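PDB 5Z0Q: aminotransferase, class I and II from Erwinia tasmaniensis, which belongs to the class I and II aminotransferases, a pyridoxal-phosphate-dependent family, and holds pyridoxal-5'-phosphate in its pocket. Local coordinates for residues Lys28-Asp32 and Arg33-Pro37; Cys50-Asp53 and Ala54-Arg58; Ile78-Met81 and Glu82-Gly86; Ile219-Ala222 and Ser223-Asp226. One frame throughout, in Å; residues are numbered along the deposited sequence.

How the interactions relate
All four interactions are local, each within one continuous run of chain. Interaction 4 is the most enclosed: four of its seven touching residues are buried and none is exposed. Interactions 1 and 3 have five exposed residues each. Interactions 3 and 4 are neighbours: F85 CB lies 3.7 Å from P220 CD. Interaction 1 lies on the opposite side of the chain's centre from them, at the outermost strand 36-38 of the five-stranded sheet. Interaction 2, on helix 49-59, has four residues within reach of the second subunit; interaction 1 has one. Interaction 1 rests on a covered tyrosine ring. Interaction 2 is regular helix bonding. Interaction 3 adds sulfur-aromatic and arginine contacts, and interaction 4 is a 3-10 turn.

Interaction 1: residues Lys28-Asp32 and Arg33-Pro37; sequences KKYAD and RDILP
K29 meets R33 through its backbone oxygen. K29 O lies at the edge of the R33 guanidinium, near its plane, with NH2 3.6 Å away. The aliphatic part of K29 serves the next residue: its CG lies over one face of the Y30 ring. The amine of K29 makes a cation-pi contact with W39.

Y30 carries most of the contact. I35 CG2 covers the other face of its ring, 3.9 Å from the centroid and only 10° off the ring normal. This is a CH-pi contact. I35 CD1 also packs on Y30 CD1 at 3.5 Å. R33 NH2 approaches the same CD1 obliquely, at 3.4 Å. Y30 CD1 lies over one face of the guanidinium, whose plane is turned 44° from the ring. A bend at chi3 of R33 (-73°) turns the guanidinium toward the ring. P37 CA lies near Y30 CD2, at 4.4 Å. The hydroxyl of Y30 is hydrogen-bonded to E345.

Further on, D34 is the centre of an inverse gamma turn, with a weak bond from I35 N to R33 O, and its carboxylate forms a salt bridge with R380.

Contact between the two segments is thus mostly apolar. K29 and I35 hold the Y30 ring between them in the loop just ahead of strand 36-38, while its hydroxyl is satisfied by E345.

Interaction 2: residues Cys50-Asp53 and Ala54-Arg58; sequences CIID and ALQQR
The flat groups that meet here are backbone peptides, and each carbonyl of C50-D53 accepts the N-H four residues on. A54 N comes to C50 O from above the carbonyl plane, 40° out of it, at 3.0 Å. L55 N is 3.0 Å from I51 O, and Q56 N is 2.9 Å from I52 O. Q57 N closes the series on D53 O at 3.1 Å, with an N-H...O angle of 161°.

Side chains also lie against these oxygens. L55 CG is 3.3 Å from I51 O, and Q56 CG is 3.2 Å from I52 O. With CG of Q56 anti to its own carbonyl carbon (chi1 -66°), the chain starts back toward the preceding turn. It then bends at chi2. The A54 methyl lies beside C50 O.

I51 and L55 run side by side and point the same way. Their branches meet at CG2 and CD1, 4.1 Å apart. I51 also packs on F242 and on A285 of helix 276-288, and A54 touches V280 of that helix.

L55 touches F64 of the second subunit, I52 its G62, and Q56 its V59. The Q56 amide makes weak hydrogen bonds to Q56 O and Q60 OE1 of that subunit. R58 adds a salt bridge to D23 of the second subunit. The arrangement is a regular alpha-helix, bonded i to i+4, that packs on helix 276-288 and takes part in the dimer interface.

Interaction 3: residues Ile78-Met81 and Glu82-Gly86; sequences IERM and ESRFG
M81 and F85 form a Met-aromatic contact where helix 71-83 runs out into the loop after it. The two side chains lie side by side and point the same way. M81 SD is 4.6 Å from the ring centroid and reaches the ring obliquely, with CD2 its closest atom at 3.5 Å. M81 is bent at chi2 (-44°), which folds the thioether round toward the ring. R84 CB lies over one face of the F85 ring. Outside the segments, F85 meets H218 edge to face and packs on P220, and M81 packs on I89.

The backbone bonds are helical. E82 N bonds to I78 O at 3.2 Å, S83 N to E79 O at 3.1 Å and R84 N to R80 O at 3.0 Å.

The arginines form the charged part. R84 CD lies over the centre of the R80 guanidinium, 3.8 Å above its plane. The two guanidinium planes are 41° apart, so they do not stack. R80 NH1 and R84 NE, both on positively charged groups, come within 3.9 Å. R80 has its own partners: NH2 forms a salt bridge with D209 and a hydrogen bond with Q290 OE1. D209 probably offsets the repulsion. R84 also touches Q290, so both arginines border helix 290-313.

The serine adds a side-chain bond. S83 OG sits between its backbone N and carbonyl carbon (chi1 61°), which brings it back to the helix. It donates to E79 O at 2.7 Å, from the opposite face of the carbonyl plane to S83 N.

Interaction 4: residues Ile219-Ala222 and Ser223-Asp226; sequences IPFA and SLSD
P220 and S223 form the tight part of this contact. P220 O accepts from both the side chain and the backbone of S223. S223 OG is modelled 2.5 Å away, a very short hydrogen bond whose exact length is doubtful. S223 N is 3.2 Å from the same oxygen and stands well above its carbonyl plane, 65° out of it. The serine OG, at chi1 61°, also lies against the proline ring, 3.4 Å from P220 CD. The next bond, L224 N to F221 O, is 3.3 Å long.

Packing round L224 is looser. I219 CG2 meets L224 CD2 at 3.9 Å, and the two side chains cross at about a right angle. F221 CD1 is 4.2 Å from L224 CD1, and that methyl approaches the ring obliquely. F221 turns mainly to V201, S203 and L191, while its N-H bonds to E205.

I219, P220, F221 and A222 are buried; S223 and L224 are partly exposed. S225 is the N-cap of helix 226-229, its OG weakly bonded to A228 N.

Both backbone bonds span three residues, as in a 3-10 turn. The chemistry implies a turn held by two donors on P220 O and one on F221 O, with apolar side chains packed round it.

Interaction 1: residues Lys28-Asp32 and Arg33-Pro37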
loop_
_atom_site.group_PDB
_atom_site.type_symbol
_atom_site.label_atom_id
_atom_site.label_comp_id
_atom_site.label_asym_id
_atom_site.label_seq_id
_atom_site.Cartn_x
_atom_site.Cartn_y
_atom_site.Cartn_z
ATOM N N LYS A 28 9.685 20.086 -1.936
ATOM C CA LYS A 28 9.183 20.639 -0.688
ATOM C C LYS A 28 10.147 20.509 0.483
ATOM O O LYS A 28 9.918 21.148 1.517
ATOM C CB LYS A 28 7.842 19.990 -0.310
ATOM C CG LYS A 28 6.640 20.705 -0.905
ATOM C CD LYS A 28 5.333 20.092 -0.437
ATOM C CE LYS A 28 4.157 20.993 -0.774
ATOM N NZ LYS A 28 2.852 20.358 -0.439
ATOM N N LYS A 29 11.211 19.711 0.359
ATOM C CA LYS A 29 12.213 19.657 1.420
ATOM C C LYS A 29 12.899 21.006 1.585
ATOM O O LYS A 29 13.049 21.510 2.703
ATOM C CB LYS A 29 13.236 18.561 1.123
ATOM C CG LYS A 29 14.348 18.464 2.155
ATOM C CD LYS A 29 15.282 17.304 1.861
ATOM C CE LYS A 29 16.365 17.189 2.920
ATOM N NZ LYS A 29 17.227 15.994 2.701
ATOM N N TYR A 30 13.323 21.604 0.478
ATOM C CA TYR A 30 13.853 22.968 0.461
ATOM C C TYR A 30 12.798 23.945 -0.047
ATOM O O TYR A 30 13.029 24.706 -0.987
ATOM C CB TYR A 30 15.115 23.028 -0.391
ATOM C CG TYR A 30 16.132 21.954 -0.066
ATOM C CD1 TYR A 30 16.952 22.060 1.051
ATOM C CD2 TYR A 30 16.276 20.837 -0.879
ATOM C CE1 TYR A 30 17.883 21.083 1.349
ATOM C CE2 TYR A 30 17.204 19.855 -0.588
ATOM C CZ TYR A 30 18.005 19.984 0.527
ATOM O OH TYR A 30 18.932 19.009 0.822
ATOM N N ALA A 31 11.624 23.923 0.593
ATOM C CA ALA A 31 10.450 24.612 0.063
ATOM C C ALA A 31 10.703 26.104 -0.116
ATOM O O ALA A 31 10.631 26.632 -1.232
ATOM C CB ALA A 31 9.251 24.378 0.982
ATOM N N ASP A 32 10.996 26.805 0.978
ATOM C CA ASP A 32 11.160 28.253 0.959
ATOM C C ASP A 32 12.625 28.664 1.069
ATOM O O ASP A 32 12.943 29.714 1.632
ATOM C CB ASP A 32 10.334 28.893 2.074
ATOM C CG ASP A 32 8.858 28.552 1.972
ATOM O OD1 ASP A 32 8.332 28.511 0.840
ATOM O OD2 ASP A 32 8.224 28.315 3.023
ATOM N N ARG A 33 13.526 27.846 0.532
ATOM C CA ARG A 33 14.949 28.144 0.514
ATOM C C ARG A 33 15.472 28.084 -0.914
ATOM O O ARG A 33 14.964 27.328 -1.749
ATOM C CB ARG A 33 15.737 27.170 1.400
ATOM C CG ARG A 33 15.551 27.402 2.889
ATOM C CD ARG A 33 16.435 26.476 3.708
ATOM N NE ARG A 33 15.952 25.099 3.694
ATOM C CZ ARG A 33 16.599 24.078 4.246
ATOM N NH1 ARG A 33 17.761 24.277 4.854
ATOM N NH2 ARG A 33 16.085 22.856 4.189
ATOM N N ASP A 34 16.497 28.893 -1.188
ATOM C CA ASP A 34 17.100 28.966 -2.518
ATOM C C ASP A 34 18.099 27.818 -2.682
ATOM O O ASP A 34 19.316 28.000 -2.746
ATOM C CB ASP A 34 17.759 30.323 -2.732
ATOM C CG ASP A 34 18.237 30.524 -4.160
ATOM O OD1 ASP A 34 17.923 29.678 -5.023
ATOM O OD2 ASP A 34 18.929 31.531 -4.419
ATOM N N ILE A 35 17.552 26.607 -2.746
ATOM C CA ILE A 35 18.332 25.387 -2.911
ATOM C C ILE A 35 17.661 24.533 -3.977
ATOM O O ILE A 35 16.445 24.316 -3.928
ATOM C CB ILE A 35 18.463 24.603 -1.590
ATOM C CG1 ILE A 35 19.068 25.485 -0.495
ATOM C CG2 ILE A 35 19.310 23.360 -1.788
ATOM C CD1 ILE A 35 19.202 24.793 0.843
ATOM N N LEU A 36 18.448 24.051 -4.933
ATOM C CA LEU A 36 17.905 23.249 -6.025
ATOM C C LEU A 36 17.706 21.808 -5.567
ATOM O O LEU A 36 18.678 21.158 -5.166
ATOM C CB LEU A 36 18.834 23.291 -7.231
ATOM C CG LEU A 36 19.123 24.671 -7.824
ATOM C CD1 LEU A 36 19.975 24.547 -9.079
ATOM C CD2 LEU A 36 17.830 25.418 -8.120
ATOM N N PRO A 37 16.483 21.274 -5.609
ATOM C CA PRO A 37 16.270 19.879 -5.199
ATOM C C PRO A 37 16.799 18.888 -6.223
ATOM O O PRO A 37 16.262 18.779 -7.330
ATOM C CB PRO A 37 14.743 19.777 -5.065
ATOM C CG PRO A 37 14.235 21.195 -5.099
ATOM C CD PRO A 37 15.217 21.953 -5.925
#

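Interaction 2: residues Cys50-Asp53 and Ala54-Arg58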
loop_
_atom_site.group_PDB
_atom_site.type_symbol
_atom_site.label_atom_id
_atom_site.label_comp_id
_atom_site.label_asym_id
_atom_site.label_seq_id
_atom_site.Cartn_x
_atom_site.Cartn_y
_atom_site.Cartn_z
ATOM N N CYS A 50 0.194 8.004 -22.841
ATOM C CA CYS A 50 -0.553 6.762 -22.676
ATOM C C CYS A 50 -0.882 6.492 -21.213
ATOM O O CYS A 50 -1.942 5.931 -20.914
ATOM C CB CYS A 50 0.234 5.593 -23.263
ATOM S SG CYS A 50 1.884 5.390 -22.564
ATOM N N ILE A 51 0.005 6.879 -20.295
ATOM C CA ILE A 51 -0.270 6.697 -18.873
ATOM C C ILE A 51 -1.386 7.633 -18.425
ATOM O O ILE A 51 -2.315 7.225 -17.718
ATOM C CB ILE A 51 1.009 6.913 -18.045
ATOM C CG1 ILE A 51 2.058 5.852 -18.389
ATOM C CG2 ILE A 51 0.691 6.894 -16.559
ATOM C CD1 ILE A 51 3.382 6.060 -17.686
ATOM N N ILE A 52 -1.314 8.900 -18.837
ATOM C CA ILE A 52 -2.313 9.877 -18.415
ATOM C C ILE A 52 -3.668 9.566 -19.039
ATOM O O ILE A 52 -4.703 9.627 -18.364
ATOM C CB ILE A 52 -1.836 11.301 -18.755
ATOM C CG1 ILE A 52 -0.581 11.639 -17.949
ATOM C CG2 ILE A 52 -2.937 12.317 -18.487
ATOM C CD1 ILE A 52 -0.053 13.027 -18.193
ATOM N N ASP A 53 -3.688 9.219 -20.328
ATOM C CA ASP A 53 -4.948 8.879 -20.982
ATOM C C ASP A 53 -5.571 7.624 -20.386
ATOM O O ASP A 53 -6.801 7.526 -20.297
ATOM C CB ASP A 53 -4.736 8.706 -22.486
ATOM C CG ASP A 53 -4.312 9.996 -23.167
ATOM O OD1 ASP A 53 -4.127 11.012 -22.462
ATOM O OD2 ASP A 53 -4.164 9.993 -24.409
ATOM N N ALA A 54 -4.749 6.659 -19.971
ATOM C CA ALA A 54 -5.291 5.463 -19.336
ATOM C C ALA A 54 -5.869 5.783 -17.965
ATOM O O ALA A 54 -6.917 5.248 -17.587
ATOM C CB ALA A 54 -4.212 4.388 -19.223
ATOM N N LEU A 55 -5.197 6.654 -17.206
ATOM C CA LEU A 55 -5.707 7.044 -15.896
ATOM C C LEU A 55 -7.023 7.802 -16.017
ATOM O O LEU A 55 -7.938 7.601 -15.209
ATOM C CB LEU A 55 -4.668 7.890 -15.158
ATOM C CG LEU A 55 -3.433 7.151 -14.634
ATOM C CD1 LEU A 55 -2.361 8.137 -14.203
ATOM C CD2 LEU A 55 -3.813 6.236 -13.482
ATOM N N GLN A 56 -7.140 8.673 -17.023
ATOM C CA GLN A 56 -8.372 9.435 -17.202
ATOM C C GLN A 56 -9.539 8.530 -17.573
ATOM O O GLN A 56 -10.658 8.720 -17.082
ATOM C CB GLN A 56 -8.173 10.517 -18.265
ATOM C CG GLN A 56 -7.193 11.617 -17.876
ATOM C CD GLN A 56 -7.750 12.561 -16.825
ATOM O OE1 GLN A 56 -8.877 12.402 -16.360
ATOM N NE2 GLN A 56 -6.956 13.559 -16.451
ATOM N N GLN A 57 -9.301 7.543 -18.443
ATOM C CA GLN A 57 -10.357 6.597 -18.791
ATOM C C GLN A 57 -10.811 5.798 -17.578
ATOM O O GLN A 57 -11.973 5.379 -17.508
ATOM C CB GLN A 57 -9.878 5.657 -19.897
ATOM C CG GLN A 57 -9.765 6.304 -21.271
ATOM C CD GLN A 57 -11.107 6.428 -21.971
ATOM O OE1 GLN A 57 -12.064 5.733 -21.631
ATOM N NE2 GLN A 57 -11.181 7.318 -22.956
ATOM N N ARG A 58 -9.917 5.582 -16.609
ATOM C CA ARG A 58 -10.277 4.831 -15.414
ATOM C C ARG A 58 -10.990 5.700 -14.386
ATOM O O ARG A 58 -11.886 5.213 -13.686
ATOM C CB ARG A 58 -9.028 4.197 -14.797
ATOM C CG ARG A 58 -9.317 3.276 -13.625
ATOM C CD ARG A 58 -10.303 2.193 -14.014
ATOM N NE ARG A 58 -10.720 1.392 -12.867
ATOM C CZ ARG A 58 -11.685 1.742 -12.024
ATOM N NH1 ARG A 58 -12.004 0.950 -11.010
ATOM N NH2 ARG A 58 -12.328 2.890 -12.192
#

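Interaction 3: residues Ile78-Met81 and Glu82-Gly86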
loop_
_atom_site.group_PDB
_atom_site.type_symbol
_atom_site.label_atom_id
_atom_site.label_comp_id
_atom_site.label_asym_id
_atom_site.label_seq_id
_atom_site.Cartn_x
_atom_site.Cartn_y
_atom_site.Cartn_z
ATOM N N ILE A 78 5.237 -10.220 -18.648
ATOM C CA ILE A 78 5.829 -11.445 -19.177
ATOM C C ILE A 78 6.405 -11.202 -20.567
ATOM O O ILE A 78 7.526 -11.625 -20.875
ATOM C CB ILE A 78 4.790 -12.582 -19.183
ATOM C CG1 ILE A 78 4.455 -13.003 -17.750
ATOM C CG2 ILE A 78 5.293 -13.768 -19.987
ATOM C CD1 ILE A 78 3.407 -14.088 -17.663
ATOM N N GLU A 79 5.650 -10.513 -21.427
ATOM C CA GLU A 79 6.148 -10.202 -22.764
ATOM C C GLU A 79 7.387 -9.320 -22.709
ATOM O O GLU A 79 8.276 -9.444 -23.559
ATOM C CB GLU A 79 5.054 -9.525 -23.591
ATOM C CG GLU A 79 3.935 -10.452 -24.036
ATOM C CD GLU A 79 2.867 -9.731 -24.839
ATOM O OE1 GLU A 79 2.860 -8.482 -24.835
ATOM O OE2 GLU A 79 2.036 -10.414 -25.476
ATOM N N ARG A 80 7.469 -8.431 -21.719
ATOM C CA ARG A 80 8.618 -7.536 -21.628
ATOM C C ARG A 80 9.868 -8.280 -21.173
ATOM O O ARG A 80 10.961 -8.041 -21.697
ATOM C CB ARG A 80 8.305 -6.378 -20.682
ATOM C CG ARG A 80 9.383 -5.309 -20.640
ATOM C CD ARG A 80 8.968 -4.137 -19.767
ATOM N NE ARG A 80 9.925 -3.038 -19.853
ATOM C CZ ARG A 80 9.909 -2.110 -20.805
ATOM N NH1 ARG A 80 8.984 -2.144 -21.756
ATOM N NH2 ARG A 80 10.820 -1.147 -20.808
ATOM N N MET A 81 9.728 -9.188 -20.203
ATOM C CA MET A 81 10.894 -9.902 -19.694
ATOM C C MET A 81 11.443 -10.893 -20.711
ATOM O O MET A 81 12.631 -11.230 -20.665
ATOM C CB MET A 81 10.547 -10.620 -18.390
ATOM C CG MET A 81 10.062 -9.686 -17.300
ATOM S SD MET A 81 11.076 -8.200 -17.196
ATOM C CE MET A 81 9.844 -6.977 -16.750
ATOM N N GLU A 82 10.604 -11.370 -21.628
ATOM C CA GLU A 82 11.064 -12.320 -22.632
ATOM C C GLU A 82 11.647 -11.625 -23.855
ATOM O O GLU A 82 12.598 -12.129 -24.459
ATOM C CB GLU A 82 9.913 -13.238 -23.057
ATOM C CG GLU A 82 10.339 -14.400 -23.942
ATOM C CD GLU A 82 9.179 -15.311 -24.309
ATOM O OE1 GLU A 82 8.014 -14.878 -24.184
ATOM O OE2 GLU A 82 9.435 -16.464 -24.718
ATOM N N SER A 83 11.095 -10.471 -24.233
ATOM C CA SER A 83 11.548 -9.803 -25.445
ATOM C C SER A 83 12.758 -8.913 -25.184
ATOM O O SER A 83 13.663 -8.833 -26.020
ATOM C CB SER A 83 10.406 -8.982 -26.048
ATOM O OG SER A 83 9.966 -7.984 -25.144
ATOM N N ARG A 84 12.796 -8.236 -24.036
ATOM C CA ARG A 84 13.860 -7.282 -23.756
ATOM C C ARG A 84 15.018 -7.875 -22.966
ATOM O O ARG A 84 16.138 -7.361 -23.056
ATOM C CB ARG A 84 13.297 -6.073 -23.003
ATOM C CG ARG A 84 12.326 -5.255 -23.829
ATOM C CD ARG A 84 12.193 -3.841 -23.300
ATOM N NE ARG A 84 11.792 -2.925 -24.363
ATOM C CZ ARG A 84 12.646 -2.320 -25.182
ATOM N NH1 ARG A 84 13.949 -2.531 -25.055
ATOM N NH2 ARG A 84 12.200 -1.505 -26.129
ATOM N N PHE A 85 14.787 -8.941 -22.201
ATOM C CA PHE A 85 15.835 -9.515 -21.371
ATOM C C PHE A 85 16.042 -11.006 -21.591
ATOM O O PHE A 85 16.887 -11.599 -20.912
ATOM C CB PHE A 85 15.537 -9.256 -19.886
ATOM C CG PHE A 85 15.177 -7.829 -19.584
ATOM C CD1 PHE A 85 16.134 -6.830 -19.644
ATOM C CD2 PHE A 85 13.878 -7.485 -19.245
ATOM C CE1 PHE A 85 15.804 -5.514 -19.372
ATOM C CE2 PHE A 85 13.542 -6.171 -18.971
ATOM C CZ PHE A 85 14.506 -5.185 -19.034
ATOM N N GLY A 86 15.312 -11.623 -22.518
ATOM C CA GLY A 86 15.455 -13.043 -22.776
ATOM C C GLY A 86 15.161 -13.890 -21.557
ATOM O O GLY A 86 16.006 -14.677 -21.118
#

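Interaction 4: residues Ile219-Ala222 and Ser223-Asp226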
loop_
_atom_site.group_PDB
_atom_site.type_symbol
_atom_site.label_atom_id
_atom_site.label_comp_id
_atom_site.label_asym_id
_atom_site.label_seq_id
_atom_site.Cartn_x
_atom_site.Cartn_y
_atom_site.Cartn_z
ATOM N N ILE A 219 20.692 -8.068 -17.583
ATOM C CA ILE A 219 20.515 -9.510 -17.445
ATOM C C ILE A 219 19.868 -9.805 -16.098
ATOM O O ILE A 219 20.476 -9.536 -15.053
ATOM C CB ILE A 219 21.853 -10.253 -17.588
ATOM C CG1 ILE A 219 22.412 -10.068 -18.998
ATOM C CG2 ILE A 219 21.682 -11.727 -17.267
ATOM C CD1 ILE A 219 23.740 -10.740 -19.222
ATOM N N PRO A 220 18.645 -10.333 -16.069
ATOM C CA PRO A 220 18.055 -10.737 -14.787
ATOM C C PRO A 220 18.871 -11.846 -14.136
ATOM O O PRO A 220 19.384 -12.742 -14.809
ATOM C CB PRO A 220 16.654 -11.220 -15.177
ATOM C CG PRO A 220 16.379 -10.568 -16.495
ATOM C CD PRO A 220 17.702 -10.493 -17.186
ATOM N N PHE A 221 18.986 -11.774 -12.809
ATOM C CA PHE A 221 19.768 -12.770 -12.084
ATOM C C PHE A 221 19.180 -14.165 -12.257
ATOM O O PHE A 221 19.915 -15.136 -12.477
ATOM C CB PHE A 221 19.845 -12.400 -10.602
ATOM C CG PHE A 221 20.677 -13.345 -9.781
ATOM C CD1 PHE A 221 22.048 -13.175 -9.683
ATOM C CD2 PHE A 221 20.089 -14.402 -9.104
ATOM C CE1 PHE A 221 22.819 -14.043 -8.928
ATOM C CE2 PHE A 221 20.854 -15.274 -8.348
ATOM C CZ PHE A 221 22.221 -15.093 -8.260
ATOM N N ALA A 222 17.857 -14.283 -12.174
ATOM C CA ALA A 222 17.199 -15.579 -12.275
ATOM C C ALA A 222 17.204 -16.149 -13.687
ATOM O O ALA A 222 16.722 -17.271 -13.880
ATOM C CB ALA A 222 15.762 -15.471 -11.762
ATOM N N SER A 223 17.726 -15.420 -14.672
ATOM C CA SER A 223 17.805 -15.917 -16.039
ATOM C C SER A 223 19.138 -16.582 -16.355
ATOM O O SER A 223 19.290 -17.135 -17.451
ATOM C CB SER A 223 17.558 -14.775 -17.032
ATOM O OG SER A 223 18.534 -13.756 -16.896
ATOM N N LEU A 224 20.101 -16.540 -15.432
ATOM C CA LEU A 224 21.390 -17.185 -15.668
ATOM C C LEU A 224 21.227 -18.692 -15.811
ATOM O O LEU A 224 21.735 -19.297 -16.762
ATOM C CB LEU A 224 22.354 -16.857 -14.527
ATOM C CG LEU A 224 22.690 -15.379 -14.328
ATOM C CD1 LEU A 224 23.531 -15.186 -13.076
ATOM C CD2 LEU A 224 23.405 -14.831 -15.550
ATOM N N SER A 225 20.519 -19.313 -14.872
ATOM C CA SER A 225 20.252 -20.742 -14.910
ATOM C C SER A 225 18.955 -21.004 -14.159
ATOM O O SER A 225 18.351 -20.095 -13.584
ATOM C CB SER A 225 21.415 -21.539 -14.310
ATOM O OG SER A 225 21.562 -21.263 -12.928
ATOM N N ASP A 226 18.524 -22.265 -14.168
ATOM C CA ASP A 226 17.346 -22.648 -13.405
ATOM C C ASP A 226 17.629 -22.740 -11.912
ATOM O O ASP A 226 16.694 -22.637 -11.110
ATOM C CB ASP A 226 16.797 -23.979 -13.920
ATOM C CG ASP A 226 16.325 -23.892 -15.356
ATOM O OD1 ASP A 226 15.665 -22.890 -15.707
ATOM O OD2 ASP A 226 16.620 -24.821 -16.137
#